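Local coordinates for lipoprotein (Mycoplasma mycoides subsp. capri, PDB 7ADK) that probably acts as a membrane-tethered peptidase of the DUF31 family, which belongs to the PA clan of chymotrypsin-like proteases, at residues B[591-596]-B[768-773]; B[185-190]-B[248-253]; B[532-537]-B[739-744]; B[198-203]-B[231-236]; B[466-471]-B[485-490]. One frame throughout, in Å; residues are numbered along the deposited sequence.

Contact 1 (B[591-596]-B[768-773])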
# COMPACT_ATOMS: atom_id res chain seq x y z
N LYS B 591 7.59 29.01 -12.43
CA LYS B 591 7.74 28.68 -10.99
C LYS B 591 9.10 28.02 -10.68
O LYS B 591 9.17 26.96 -10.08
CB LYS B 591 6.56 27.85 -10.46
CG LYS B 591 5.21 28.59 -10.38
CD LYS B 591 4.26 27.85 -9.43
CE LYS B 591 2.91 28.53 -9.22
NZ LYS B 591 2.05 27.79 -8.26
N LYS B 592 10.20 28.66 -11.10
CA LYS B 592 11.58 28.30 -10.72
C LYS B 592 11.84 28.58 -9.25
O LYS B 592 11.17 29.43 -8.66
CB LYS B 592 12.60 29.00 -11.61
CG LYS B 592 12.54 28.50 -13.06
CD LYS B 592 13.73 29.01 -13.87
CE LYS B 592 13.72 28.44 -15.27
NZ LYS B 592 12.62 28.96 -16.09
N VAL B 593 12.79 27.85 -8.65
CA VAL B 593 13.04 28.00 -7.21
C VAL B 593 13.68 29.34 -6.84
O VAL B 593 14.43 29.93 -7.60
CB VAL B 593 13.86 26.85 -6.60
CG1 VAL B 593 13.24 25.50 -6.94
CG2 VAL B 593 15.32 26.81 -7.02
N LYS B 594 13.36 29.76 -5.62
CA LYS B 594 13.90 30.89 -4.85
C LYS B 594 14.35 30.37 -3.49
O LYS B 594 14.01 29.25 -3.13
CB LYS B 594 12.81 31.96 -4.73
CG LYS B 594 12.46 32.68 -6.04
CD LYS B 594 11.14 33.44 -5.96
CE LYS B 594 9.95 32.48 -5.91
NZ LYS B 594 8.65 33.17 -5.88
N PHE B 595 15.07 31.15 -2.70
CA PHE B 595 15.55 30.75 -1.37
C PHE B 595 15.01 31.69 -0.30
O PHE B 595 14.82 32.88 -0.55
CB PHE B 595 17.08 30.68 -1.36
CG PHE B 595 17.62 29.48 -2.08
CD1 PHE B 595 17.82 28.28 -1.38
CD2 PHE B 595 17.85 29.51 -3.46
CE1 PHE B 595 18.24 27.13 -2.05
CE2 PHE B 595 18.27 28.36 -4.13
CZ PHE B 595 18.48 27.17 -3.42
N PHE B 596 14.72 31.18 0.89
CA PHE B 596 14.08 31.99 1.93
C PHE B 596 15.07 32.96 2.60
O PHE B 596 15.93 32.55 3.38
CB PHE B 596 13.42 31.05 2.94
CG PHE B 596 12.53 31.77 3.92
CD1 PHE B 596 11.22 32.11 3.55
CD2 PHE B 596 13.00 32.09 5.20
CE1 PHE B 596 10.38 32.74 4.47
CE2 PHE B 596 12.15 32.70 6.12
CZ PHE B 596 10.84 33.03 5.76
N ASN B 768 7.09 29.01 -3.42
CA ASN B 768 8.17 28.16 -3.90
C ASN B 768 9.56 28.68 -3.49
O ASN B 768 10.49 28.75 -4.29
CB ASN B 768 7.98 27.84 -5.40
CG ASN B 768 8.60 26.54 -5.82
OD1 ASN B 768 8.97 25.70 -5.02
ND2 ASN B 768 8.73 26.29 -7.10
N LYS B 769 9.69 29.07 -2.21
CA LYS B 769 10.95 29.47 -1.58
C LYS B 769 11.53 28.31 -0.76
O LYS B 769 10.96 27.92 0.25
CB LYS B 769 10.75 30.70 -0.69
CG LYS B 769 10.85 32.02 -1.44
CD LYS B 769 10.73 33.20 -0.48
CE LYS B 769 10.88 34.56 -1.17
NZ LYS B 769 9.60 35.13 -1.62
N LEU B 770 12.70 27.82 -1.16
CA LEU B 770 13.50 26.80 -0.51
C LEU B 770 14.01 27.28 0.84
O LEU B 770 14.68 28.30 0.94
CB LEU B 770 14.68 26.44 -1.42
CG LEU B 770 14.32 25.63 -2.67
CD1 LEU B 770 15.52 25.59 -3.60
CD2 LEU B 770 14.01 24.18 -2.32
N LEU B 771 13.71 26.54 1.90
CA LEU B 771 13.86 26.98 3.29
C LEU B 771 14.83 26.10 4.08
O LEU B 771 15.77 26.61 4.69
CB LEU B 771 12.46 27.06 3.93
CG LEU B 771 12.43 27.35 5.43
CD1 LEU B 771 13.05 28.69 5.78
CD2 LEU B 771 10.98 27.37 5.90
N ALA B 772 14.63 24.79 4.04
CA ALA B 772 15.51 23.84 4.71
C ALA B 772 15.63 22.51 3.95
O ALA B 772 14.85 22.23 3.06
CB ALA B 772 15.06 23.67 6.16
N VAL B 773 16.60 21.67 4.29
CA VAL B 773 16.85 20.36 3.68
C VAL B 773 16.74 19.25 4.71
O VAL B 773 17.59 19.16 5.59
CB VAL B 773 18.25 20.28 3.04
CG1 VAL B 773 18.28 19.11 2.08
CG2 VAL B 773 18.62 21.56 2.30

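Contact 2 (B[185-190]-B[248-253])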
# COMPACT_ATOMS: atom_id res chain seq x y z
N GLU B 185 8.69 20.50 32.29
CA GLU B 185 8.56 19.80 33.58
C GLU B 185 7.85 18.43 33.47
O GLU B 185 7.80 17.69 34.45
CB GLU B 185 7.96 20.72 34.67
CG GLU B 185 6.44 20.89 34.64
CD GLU B 185 5.82 21.43 35.94
OE1 GLU B 185 6.53 21.70 36.92
OE2 GLU B 185 4.58 21.56 36.00
N ARG B 186 7.32 18.08 32.30
CA ARG B 186 6.72 16.79 31.94
C ARG B 186 7.67 15.94 31.10
O ARG B 186 7.85 14.76 31.37
CB ARG B 186 5.39 17.03 31.22
CG ARG B 186 4.40 17.61 32.19
CD ARG B 186 3.09 18.10 31.65
NE ARG B 186 2.17 18.46 32.74
CZ ARG B 186 2.39 19.32 33.72
NH1 ARG B 186 3.35 20.19 33.69
NH2 ARG B 186 1.63 19.31 34.77
N TYR B 187 8.37 16.55 30.16
CA TYR B 187 9.40 15.90 29.37
C TYR B 187 10.55 15.42 30.24
O TYR B 187 11.03 14.30 30.08
CB TYR B 187 9.88 16.88 28.29
CG TYR B 187 10.63 16.20 27.17
CD1 TYR B 187 9.90 15.58 26.15
CD2 TYR B 187 12.04 16.18 27.15
CE1 TYR B 187 10.57 14.93 25.11
CE2 TYR B 187 12.71 15.54 26.11
CZ TYR B 187 11.98 14.91 25.08
OH TYR B 187 12.63 14.29 24.07
N MET B 188 10.96 16.23 31.21
CA MET B 188 12.02 15.88 32.15
C MET B 188 11.68 14.74 33.12
O MET B 188 12.61 14.08 33.59
CB MET B 188 12.46 17.12 32.94
CG MET B 188 13.27 18.11 32.10
SD MET B 188 14.74 17.43 31.31
CE MET B 188 15.59 16.61 32.67
N THR B 189 10.42 14.44 33.43
CA THR B 189 10.03 13.33 34.31
C THR B 189 9.89 12.01 33.55
O THR B 189 10.32 10.98 34.07
CB THR B 189 8.78 13.62 35.14
OG1 THR B 189 7.68 13.86 34.31
CG2 THR B 189 8.98 14.81 36.05
N ARG B 190 9.42 12.02 32.29
CA ARG B 190 9.55 10.83 31.41
C ARG B 190 11.03 10.51 31.13
O ARG B 190 11.42 9.34 31.09
CB ARG B 190 8.72 10.93 30.11
CG ARG B 190 9.16 12.03 29.13
CD ARG B 190 8.51 11.96 27.74
NE ARG B 190 8.86 10.74 26.97
CZ ARG B 190 10.00 10.44 26.39
NH1 ARG B 190 11.03 11.23 26.40
NH2 ARG B 190 10.11 9.31 25.76
N ASP B 248 19.53 9.34 23.91
CA ASP B 248 18.32 9.72 24.64
C ASP B 248 17.09 9.77 23.71
O ASP B 248 17.14 10.37 22.64
CB ASP B 248 18.53 11.07 25.35
CG ASP B 248 19.85 11.14 26.12
OD1 ASP B 248 19.98 10.47 27.16
OD2 ASP B 248 20.77 11.86 25.70
N GLY B 249 15.98 9.16 24.11
CA GLY B 249 14.75 9.08 23.35
C GLY B 249 13.89 10.34 23.33
O GLY B 249 14.15 11.31 24.04
N LYS B 250 12.84 10.33 22.50
CA LYS B 250 12.03 11.50 22.14
C LYS B 250 10.57 11.10 21.85
O LYS B 250 10.36 10.10 21.19
CB LYS B 250 12.60 12.11 20.86
CG LYS B 250 14.10 12.41 20.70
CD LYS B 250 14.63 13.64 21.42
CE LYS B 250 16.03 14.02 20.95
NZ LYS B 250 17.08 13.09 21.38
N VAL B 251 9.59 11.95 22.22
CA VAL B 251 8.16 11.99 21.79
C VAL B 251 7.60 13.42 21.99
O VAL B 251 8.33 14.26 22.53
CB VAL B 251 7.27 10.96 22.54
CG1 VAL B 251 5.96 10.69 21.81
CG2 VAL B 251 7.89 9.58 22.78
N SER B 252 6.37 13.77 21.58
CA SER B 252 5.60 14.91 22.16
C SER B 252 4.08 14.79 21.96
O SER B 252 3.58 14.87 20.84
CB SER B 252 6.07 16.25 21.61
OG SER B 252 5.18 17.30 21.96
N GLY B 253 3.34 14.65 23.06
CA GLY B 253 1.89 14.43 23.11
C GLY B 253 1.05 15.70 22.99
O GLY B 253 0.13 15.91 23.79

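Contact 3 (B[532-537]-B[739-744])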
# COMPACT_ATOMS: atom_id res chain seq x y z
N ASN B 532 40.35 14.98 17.54
CA ASN B 532 41.39 15.65 16.79
C ASN B 532 41.13 15.55 15.28
O ASN B 532 40.67 14.53 14.78
CB ASN B 532 42.75 15.04 17.18
CG ASN B 532 43.93 15.77 16.57
OD1 ASN B 532 43.97 16.99 16.49
ND2 ASN B 532 44.91 15.07 16.10
N GLY B 533 41.41 16.62 14.54
CA GLY B 533 41.25 16.70 13.08
C GLY B 533 39.80 16.78 12.57
O GLY B 533 39.58 17.36 11.51
N ALA B 534 38.82 16.27 13.32
CA ALA B 534 37.40 16.33 12.97
C ALA B 534 36.90 17.76 12.77
O ALA B 534 37.20 18.65 13.58
CB ALA B 534 36.59 15.61 14.05
N GLY B 535 36.12 17.99 11.72
CA GLY B 535 35.54 19.28 11.37
C GLY B 535 34.07 19.42 11.72
O GLY B 535 33.53 18.71 12.56
N ILE B 536 33.40 20.35 11.04
CA ILE B 536 31.96 20.58 11.13
C ILE B 536 31.34 20.55 9.74
O ILE B 536 31.98 20.98 8.79
CB ILE B 536 31.62 21.91 11.85
CG1 ILE B 536 32.25 23.16 11.18
CG2 ILE B 536 32.03 21.85 13.32
CD1 ILE B 536 31.29 23.91 10.27
N PHE B 537 30.10 20.11 9.61
CA PHE B 537 29.36 20.17 8.35
C PHE B 537 27.86 20.34 8.59
O PHE B 537 27.35 20.14 9.69
CB PHE B 537 29.69 18.93 7.49
CG PHE B 537 28.83 17.72 7.72
CD1 PHE B 537 28.05 17.20 6.68
CD2 PHE B 537 28.75 17.12 8.98
CE1 PHE B 537 27.20 16.11 6.91
CE2 PHE B 537 27.90 16.04 9.22
CZ PHE B 537 27.11 15.54 8.18
N LYS B 739 36.36 13.17 9.33
CA LYS B 739 35.19 13.11 10.22
C LYS B 739 34.63 14.51 10.48
O LYS B 739 35.41 15.46 10.57
CB LYS B 739 35.56 12.43 11.55
CG LYS B 739 36.09 11.01 11.39
CD LYS B 739 36.45 10.38 12.73
CE LYS B 739 37.28 9.11 12.52
NZ LYS B 739 37.61 8.42 13.77
N TYR B 740 33.32 14.66 10.63
CA TYR B 740 32.68 15.96 10.85
C TYR B 740 31.48 15.87 11.81
O TYR B 740 30.65 14.97 11.69
CB TYR B 740 32.21 16.53 9.51
CG TYR B 740 33.21 16.65 8.37
CD1 TYR B 740 33.81 17.89 8.07
CD2 TYR B 740 33.48 15.55 7.54
CE1 TYR B 740 34.66 18.02 6.97
CE2 TYR B 740 34.34 15.68 6.44
CZ TYR B 740 34.92 16.92 6.13
OH TYR B 740 35.70 17.08 5.04
N PHE B 741 31.36 16.81 12.74
CA PHE B 741 30.14 17.00 13.55
C PHE B 741 29.05 17.76 12.78
O PHE B 741 29.34 18.68 12.02
CB PHE B 741 30.46 17.79 14.81
CG PHE B 741 31.37 17.08 15.78
CD1 PHE B 741 30.86 16.05 16.57
CD2 PHE B 741 32.73 17.42 15.85
CE1 PHE B 741 31.70 15.37 17.47
CE2 PHE B 741 33.56 16.75 16.76
CZ PHE B 741 33.05 15.74 17.57
N ASN B 742 27.79 17.46 13.05
CA ASN B 742 26.65 18.23 12.53
C ASN B 742 26.60 19.64 13.16
O ASN B 742 26.68 19.81 14.37
CB ASN B 742 25.36 17.45 12.80
CG ASN B 742 24.93 16.53 11.68
OD1 ASN B 742 24.03 16.84 10.92
ND2 ASN B 742 25.48 15.35 11.57
N TYR B 743 26.43 20.65 12.33
CA TYR B 743 26.45 22.07 12.65
C TYR B 743 25.44 22.89 11.83
O TYR B 743 25.05 22.51 10.73
CB TYR B 743 27.88 22.58 12.44
CG TYR B 743 28.03 24.07 12.62
CD1 TYR B 743 28.11 24.63 13.90
CD2 TYR B 743 27.98 24.92 11.51
CE1 TYR B 743 28.15 26.02 14.08
CE2 TYR B 743 27.99 26.30 11.67
CZ TYR B 743 28.10 26.86 12.96
OH TYR B 743 28.22 28.20 13.10
N GLY B 744 25.04 24.06 12.33
CA GLY B 744 24.22 25.06 11.64
C GLY B 744 22.84 25.27 12.26
O GLY B 744 22.48 24.63 13.25

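Contact 4 (B[198-203]-B[231-236])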
# COMPACT_ATOMS: atom_id res chain seq x y z
N SER B 198 26.13 11.04 32.76
CA SER B 198 26.97 11.07 33.97
C SER B 198 28.45 11.42 33.69
O SER B 198 29.34 11.00 34.43
CB SER B 198 26.79 9.74 34.72
OG SER B 198 27.41 9.75 35.98
N SER B 199 28.72 12.17 32.61
CA SER B 199 30.06 12.67 32.25
C SER B 199 30.60 13.75 33.22
O SER B 199 30.02 14.00 34.28
CB SER B 199 30.02 13.17 30.79
OG SER B 199 29.07 14.20 30.58
N ASN B 200 31.73 14.38 32.91
CA ASN B 200 32.36 15.41 33.75
C ASN B 200 31.39 16.55 34.13
O ASN B 200 30.54 16.96 33.34
CB ASN B 200 33.64 15.93 33.07
CG ASN B 200 33.41 16.50 31.69
OD1 ASN B 200 33.08 15.78 30.76
ND2 ASN B 200 33.59 17.78 31.50
N SER B 201 31.50 17.04 35.37
CA SER B 201 30.44 17.78 36.05
C SER B 201 31.03 18.96 36.85
O SER B 201 32.20 18.94 37.22
CB SER B 201 29.67 16.82 36.96
OG SER B 201 28.94 15.86 36.21
N ILE B 202 30.22 19.98 37.11
CA ILE B 202 30.62 21.23 37.78
C ILE B 202 29.96 21.31 39.17
O ILE B 202 28.90 20.72 39.40
CB ILE B 202 30.37 22.44 36.85
CG1 ILE B 202 31.19 22.33 35.54
CG2 ILE B 202 30.66 23.79 37.51
CD1 ILE B 202 32.71 22.32 35.67
N ASN B 203 30.62 21.97 40.11
CA ASN B 203 30.24 22.08 41.52
C ASN B 203 29.01 22.99 41.78
O ASN B 203 28.40 23.51 40.86
CB ASN B 203 31.48 22.54 42.31
CG ASN B 203 31.93 23.96 42.00
OD1 ASN B 203 31.72 24.50 40.93
ND2 ASN B 203 32.55 24.62 42.93
N THR B 231 26.04 22.11 27.16
CA THR B 231 26.09 22.65 28.53
C THR B 231 27.20 23.71 28.69
O THR B 231 27.17 24.76 28.05
CB THR B 231 26.12 21.52 29.58
OG1 THR B 231 27.27 20.71 29.48
CG2 THR B 231 24.92 20.59 29.50
N TYR B 232 28.16 23.46 29.58
CA TYR B 232 29.09 24.43 30.13
C TYR B 232 30.33 23.68 30.64
O TYR B 232 30.25 22.50 31.00
CB TYR B 232 28.34 25.15 31.27
CG TYR B 232 27.54 24.24 32.19
CD1 TYR B 232 28.19 23.46 33.16
CD2 TYR B 232 26.16 24.10 32.01
CE1 TYR B 232 27.47 22.54 33.94
CE2 TYR B 232 25.44 23.17 32.78
CZ TYR B 232 26.08 22.41 33.76
OH TYR B 232 25.37 21.52 34.49
N TYR B 233 31.49 24.33 30.70
CA TYR B 233 32.64 23.84 31.47
C TYR B 233 33.43 25.03 32.01
O TYR B 233 33.78 25.94 31.26
CB TYR B 233 33.53 22.91 30.63
CG TYR B 233 34.67 22.31 31.42
CD1 TYR B 233 34.42 21.22 32.28
CD2 TYR B 233 35.96 22.86 31.35
CE1 TYR B 233 35.47 20.67 33.04
CE2 TYR B 233 37.01 22.32 32.12
CZ TYR B 233 36.77 21.22 32.96
OH TYR B 233 37.77 20.68 33.69
N ASN B 234 33.67 25.06 33.32
CA ASN B 234 33.91 26.32 34.03
C ASN B 234 35.13 26.32 34.96
O ASN B 234 35.30 27.28 35.70
CB ASN B 234 32.63 26.73 34.79
CG ASN B 234 31.41 26.91 33.91
OD1 ASN B 234 30.90 25.97 33.33
ND2 ASN B 234 30.89 28.10 33.80
N ALA B 235 36.00 25.31 34.92
CA ALA B 235 37.16 25.27 35.81
C ALA B 235 38.11 26.48 35.64
O ALA B 235 38.63 27.01 36.62
CB ALA B 235 37.88 23.93 35.62
N ALA B 236 38.26 26.99 34.40
CA ALA B 236 38.85 28.29 34.06
C ALA B 236 37.83 29.23 33.37
O ALA B 236 38.19 30.02 32.50
CB ALA B 236 40.12 28.04 33.25

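Contact 5 (B[466-471]-B[485-490])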
# COMPACT_ATOMS: atom_id res chain seq x y z
N ARG B 466 10.49 10.18 -11.31
CA ARG B 466 9.80 11.44 -11.04
C ARG B 466 8.36 11.45 -11.50
O ARG B 466 8.04 10.84 -12.52
CB ARG B 466 10.61 12.58 -11.68
CG ARG B 466 10.83 12.48 -13.19
CD ARG B 466 10.07 13.59 -13.88
NE ARG B 466 9.89 13.33 -15.30
CZ ARG B 466 8.89 12.66 -15.83
NH1 ARG B 466 8.66 12.76 -17.09
NH2 ARG B 466 8.12 11.88 -15.14
N LEU B 467 7.50 12.14 -10.76
CA LEU B 467 6.08 12.36 -11.05
C LEU B 467 5.94 13.28 -12.26
O LEU B 467 6.58 14.34 -12.28
CB LEU B 467 5.48 12.94 -9.76
CG LEU B 467 3.96 13.06 -9.67
CD1 LEU B 467 3.25 11.75 -9.98
CD2 LEU B 467 3.56 13.44 -8.25
N ASN B 468 5.21 12.89 -13.30
CA ASN B 468 5.11 13.71 -14.50
C ASN B 468 4.21 14.93 -14.31
O ASN B 468 3.22 14.89 -13.58
CB ASN B 468 4.84 12.91 -15.80
CG ASN B 468 3.82 11.80 -15.82
OD1 ASN B 468 2.66 11.97 -15.48
ND2 ASN B 468 4.18 10.64 -16.30
N SER B 469 4.57 16.03 -14.97
CA SER B 469 3.91 17.33 -14.87
C SER B 469 2.42 17.33 -15.22
O SER B 469 1.67 18.20 -14.79
CB SER B 469 4.67 18.32 -15.74
OG SER B 469 4.46 18.08 -17.12
N GLU B 470 1.99 16.36 -16.00
CA GLU B 470 0.64 16.16 -16.52
C GLU B 470 -0.41 15.85 -15.43
O GLU B 470 -1.59 16.10 -15.64
CB GLU B 470 0.72 15.02 -17.55
CG GLU B 470 1.58 15.33 -18.79
CD GLU B 470 3.07 14.96 -18.67
OE1 GLU B 470 3.50 13.98 -19.30
OE2 GLU B 470 3.83 15.67 -17.98
N VAL B 471 0.03 15.36 -14.27
CA VAL B 471 -0.77 14.90 -13.11
C VAL B 471 -1.55 16.02 -12.39
O VAL B 471 -1.18 17.19 -12.45
CB VAL B 471 0.20 14.21 -12.14
CG1 VAL B 471 -0.27 13.94 -10.72
CG2 VAL B 471 0.66 12.88 -12.70
N ASN B 485 1.83 7.30 -13.61
CA ASN B 485 2.08 8.73 -13.45
C ASN B 485 3.51 9.06 -13.02
O ASN B 485 3.93 10.21 -13.09
CB ASN B 485 1.05 9.30 -12.48
CG ASN B 485 -0.36 9.23 -13.01
OD1 ASN B 485 -0.79 9.99 -13.85
ND2 ASN B 485 -1.15 8.31 -12.53
N PHE B 486 4.30 8.08 -12.59
CA PHE B 486 5.75 8.23 -12.51
C PHE B 486 6.39 7.79 -13.83
O PHE B 486 5.96 6.84 -14.49
CB PHE B 486 6.35 7.45 -11.33
CG PHE B 486 5.81 7.88 -9.99
CD1 PHE B 486 6.26 9.06 -9.38
CD2 PHE B 486 4.84 7.11 -9.35
CE1 PHE B 486 5.68 9.51 -8.19
CE2 PHE B 486 4.26 7.54 -8.14
CZ PHE B 486 4.66 8.76 -7.58
N THR B 487 7.50 8.44 -14.17
CA THR B 487 8.42 7.96 -15.20
C THR B 487 9.79 7.83 -14.57
O THR B 487 10.12 8.52 -13.60
CB THR B 487 8.45 8.86 -16.45
OG1 THR B 487 7.18 9.37 -16.78
CG2 THR B 487 8.96 8.13 -17.68
N LYS B 488 10.59 6.89 -15.07
CA LYS B 488 11.93 6.59 -14.58
C LYS B 488 12.90 6.58 -15.75
O LYS B 488 12.60 6.00 -16.78
CB LYS B 488 11.87 5.27 -13.80
CG LYS B 488 13.22 4.76 -13.31
CD LYS B 488 13.02 3.63 -12.29
CE LYS B 488 14.35 2.92 -12.00
NZ LYS B 488 14.29 2.08 -10.78
N PHE B 489 14.05 7.20 -15.58
CA PHE B 489 15.11 7.29 -16.59
C PHE B 489 16.38 6.70 -15.99
O PHE B 489 16.91 7.26 -15.04
CB PHE B 489 15.31 8.75 -17.01
CG PHE B 489 14.04 9.41 -17.50
CD1 PHE B 489 13.15 9.99 -16.58
CD2 PHE B 489 13.71 9.38 -18.86
CE1 PHE B 489 11.92 10.49 -17.01
CE2 PHE B 489 12.48 9.90 -19.29
CZ PHE B 489 11.58 10.43 -18.36
N THR B 490 16.87 5.59 -16.52
CA THR B 490 18.07 4.90 -16.01
C THR B 490 19.19 5.01 -17.03
O THR B 490 19.00 4.70 -18.19
CB THR B 490 17.79 3.43 -15.66
OG1 THR B 490 16.75 3.36 -14.72
CG2 THR B 490 18.97 2.71 -15.04

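Contact 1 (B[591-596]-B[768-773])
The backbones of Lys594-Phe595 and Lys769-Leu770 pair as parallel strands. Leu770 N donates to Lys594 O (2.8 Å) and Leu770 O accepts from Phe596 N (2.9 Å), so one residue is gripped through N and O alike; in both bonds the donor stands above the carbonyl plane. Toward the start of the pairing the bonds weaken. Lys594 N to Asn768 O is a weak bond, as is the one from Asn768 ND2 to Lys591 O, bent to 123° at the hydrogen. Arg764 NH1 donates to Asn768 OD1 and helps fix the rotation of this amide.

Apolar contact gathers round Leu770. Its CG is anti to the carbonyl carbon (chi1 -72°), which brings Leu770 CD1 over one face of the Phe595 ring, 3.4 Å from Phe595 CZ. The Val593 side chain crosses that of Leu770 obliquely, Val593 CG2 lying 3.6 Å from Leu770 CD1. Further along, Phe596 and Leu771 run side by side, with Leu771 CD1 3.4 Å from Phe596 CD2.

On the opposite sheet face Lys594 CB rests on Lys769 CG (3.8 Å). Both ammonium groups bridge to Asp767, which probably offsets their mutual repulsion.

Strand 769-778 also pairs antiparallel with strands 761-765 and 783-792, and a G1 bulge at Asn768-Lys769 faces Thr765. Phe595 meets Phe789 of strand 783-792 edge-to-face, and Trp427 of strand 421-433 packs on Leu770.

Contact 2 (B[185-190]-B[248-253])
Helix 176-192 meets the loop 248-253 through Tyr187 and Arg190, which sit one helical turn apart. Tyr187 carries the first half of the contact. Its CG is anti to the backbone N (chi1 -163°), which sends the ring across to the loop. There Val251 O lies at the ring edge, near its plane, 3.5 Å from Tyr187 CE1. The phenol oxygen meets the aliphatic part of Lys250, Tyr187 OH to Lys250 CD 3.4 Å, the two side chains crossing obliquely. Gln700 NE2 bonds both Tyr187 OH and Val251 O, and so bridges helix and loop from a third part of the chain. Arg190 supplies the other half, its chain bent at chi3 (-64°). Val251 N lies over one face of its guanidinium, offset toward the rim, while Gly249 O is at the edge, 3.9 Å from Arg190 NH1. Arg190 NH2 touches Val251 CG2 at 3.7 Å, and here the side chains cross at about a right angle. In the loop Lys250 NZ reaches back to Asp248 O and also bonds Ser227 OG; the same ammonium group makes a cation-pi contact with Tyr703. The arrangement is plain packing of helix 176-192 against an extended, irregular part of the connection between helix 220-226 and strand 289-293, with Gln700 bonded to both.

Contact 3 (B[532-537]-B[739-744])
Phe537 is the main projection, and its ring fits beside two residues of the neighbouring strand. Phe537 CD2 presses on Tyr740 CB (3.5 Å), the two side chains crossing at about a right angle, while Phe537 CE2 meets Asn742 ND2 (3.4 Å), whose amide runs alongside with its plane 66° from that of the ring. A chi1 of 89° sets the ring there, and Tyr727 stacks on it from outside the pair. Earlier on this face Gly535 has no side chain, and the Tyr740 ring lies along the bare backbone, Tyr740 CD1 reaching Ile536 O at 3.7 Å. The other face carries Ile536 and Phe741. Tyr743 lies side by side with Ile536, Ile536 CD1 3.7 Å from Tyr743 CD2, and Ala534 CB packs near Phe741 CE2 (4.2 Å); Tyr531 meets the Phe741 ring edge-to-face.

Beneath these side chains strand 535-537 joins the mixed sheet, running parallel to 739-742 with the short axes 52° apart. Gly535 N donates to Lys739 O, and Phe741 N to Gly535 O. Phe537 N then reaches Phe741 O at 2.9 Å, nearly along the C=O axis, before Tyr743 N closes the series on Phe537 O (2.8 Å). Four backbone bonds thus join the strands, with Ile536 also bonded to Asp511. The side-chain contacts are mainly apolar and aromatic, apart from the Asn742 amide against the Phe537 ring, and no salt bridge crosses the pair.

Contact 4 (B[198-203]-B[231-236])
Two tyrosine rings, Tyr232 and Tyr233, receive Asn200 and Ile202. The Tyr232 ring has Thr231 CB over one face, 3.5 Å above the plane and offset toward the rim, and stacks with Phe220. Its edge is met in plane by Ile202, whose CG1 comes within 4.0 Å of Tyr232 CD1 as the two side chains slide past each other in opposite directions. Tyr233 is turned elsewhere, its CG anti to the backbone N (chi1 -176°). Ala235 N lies over one of its faces, toward the rim, and the CD1 side of the ring is approached obliquely by two side chains. Asn200 ND2 is 3.6 Å from Tyr233 CD1, with amide and ring planes 61° apart, and Ile202 CD1 is 4.0 Å from the same atom.

Ile202 therefore serves both rings: CG1 works at Tyr232 and the terminal methyl at Tyr233, a split produced by its bend at chi2 (-62°). Ile202 CD1 also lies 3.7 Å from Asn234 N.

No hydrogen bond crosses between the segments. The polar ends are served from nearby, Asn200 ND2 by Thr241 and Asn234 ND2 by Glu206. This surface junction of two irregular loops therefore probably rests mainly on van der Waals contact of Ile202 with both rings, with the Asn200 amide against Tyr233.

Contact 5 (B[466-471]-B[485-490])
Neighbouring antiparallel strands, 461-467 and 486-493, meet here at the end of a hairpin with a long connection, part of the antiparallel sheet of a peptidase whose family belongs to the chymotrypsin-like PA clan. Arg466 and Thr487 form a hydrogen-bonded pair: Arg466 N donates to Thr487 O (2.9 Å), nearly along the C=O axis, and Thr487 N returns to Arg466 O (3.0 Å). Leu467 and Phe486 are the following non-hydrogen-bonded pair. Where the strand 461-467 ends, Asn468 N still binds Asn485 O (3.0 Å) at an almost straight 174°.

Side chains add a second layer. Asn468 CG takes the crowded position between its backbone N and carbonyl carbon (chi1 44°), which lets Asn468 ND2 donate a hydrogen bond to Thr487 OG1 (3.3 Å), close to the amide plane. Arg466 lies alongside Thr487, and Phe489 CE1 stands over one face of its guanidinium while the ring edge points at CZ. Val471 CG2 packs on Asn485 CB at 3.6 Å.

Outside the pair, Ile582 O takes Arg466 NE and Lys581 O takes NH1, so backbone carbonyls hold the guanidinium in its rotation. Asn468 to Val471 is a type I turn, and Asn584 bonds both Leu467 O and Ser469 N. Asp483 bonds Asn485 ND2, which also has a weak bond to the backbone of the other protein chain. Over the Phe486 ring, Leu467 CD1 makes a CH-pi contact, 4.2 Å from the centroid and 26° off the normal.

How the contacts relate
From the N-terminal side, helix 176-192 enters contact 2, and before its partner 248-253 arrives the chain forms contact 4, which thus sits within the larger excursion of contact 2. Together they tie the helices and loops that come before strand 289-293. Contact 5 follows in series, closing a short loop between neighbouring strands of the antiparallel sheet. Contacts 3 and 1 then interleave: 532-537 and 591-596 come first, and 739-744 and 768-773 answer in the same order, so their long loops cross. Both add a short parallel strand to one mixed sheet, with nearest atoms about 9 Å apart. Contacts 4 and 5, centres 55 Å apart, lie on opposite sides of the chain's centre.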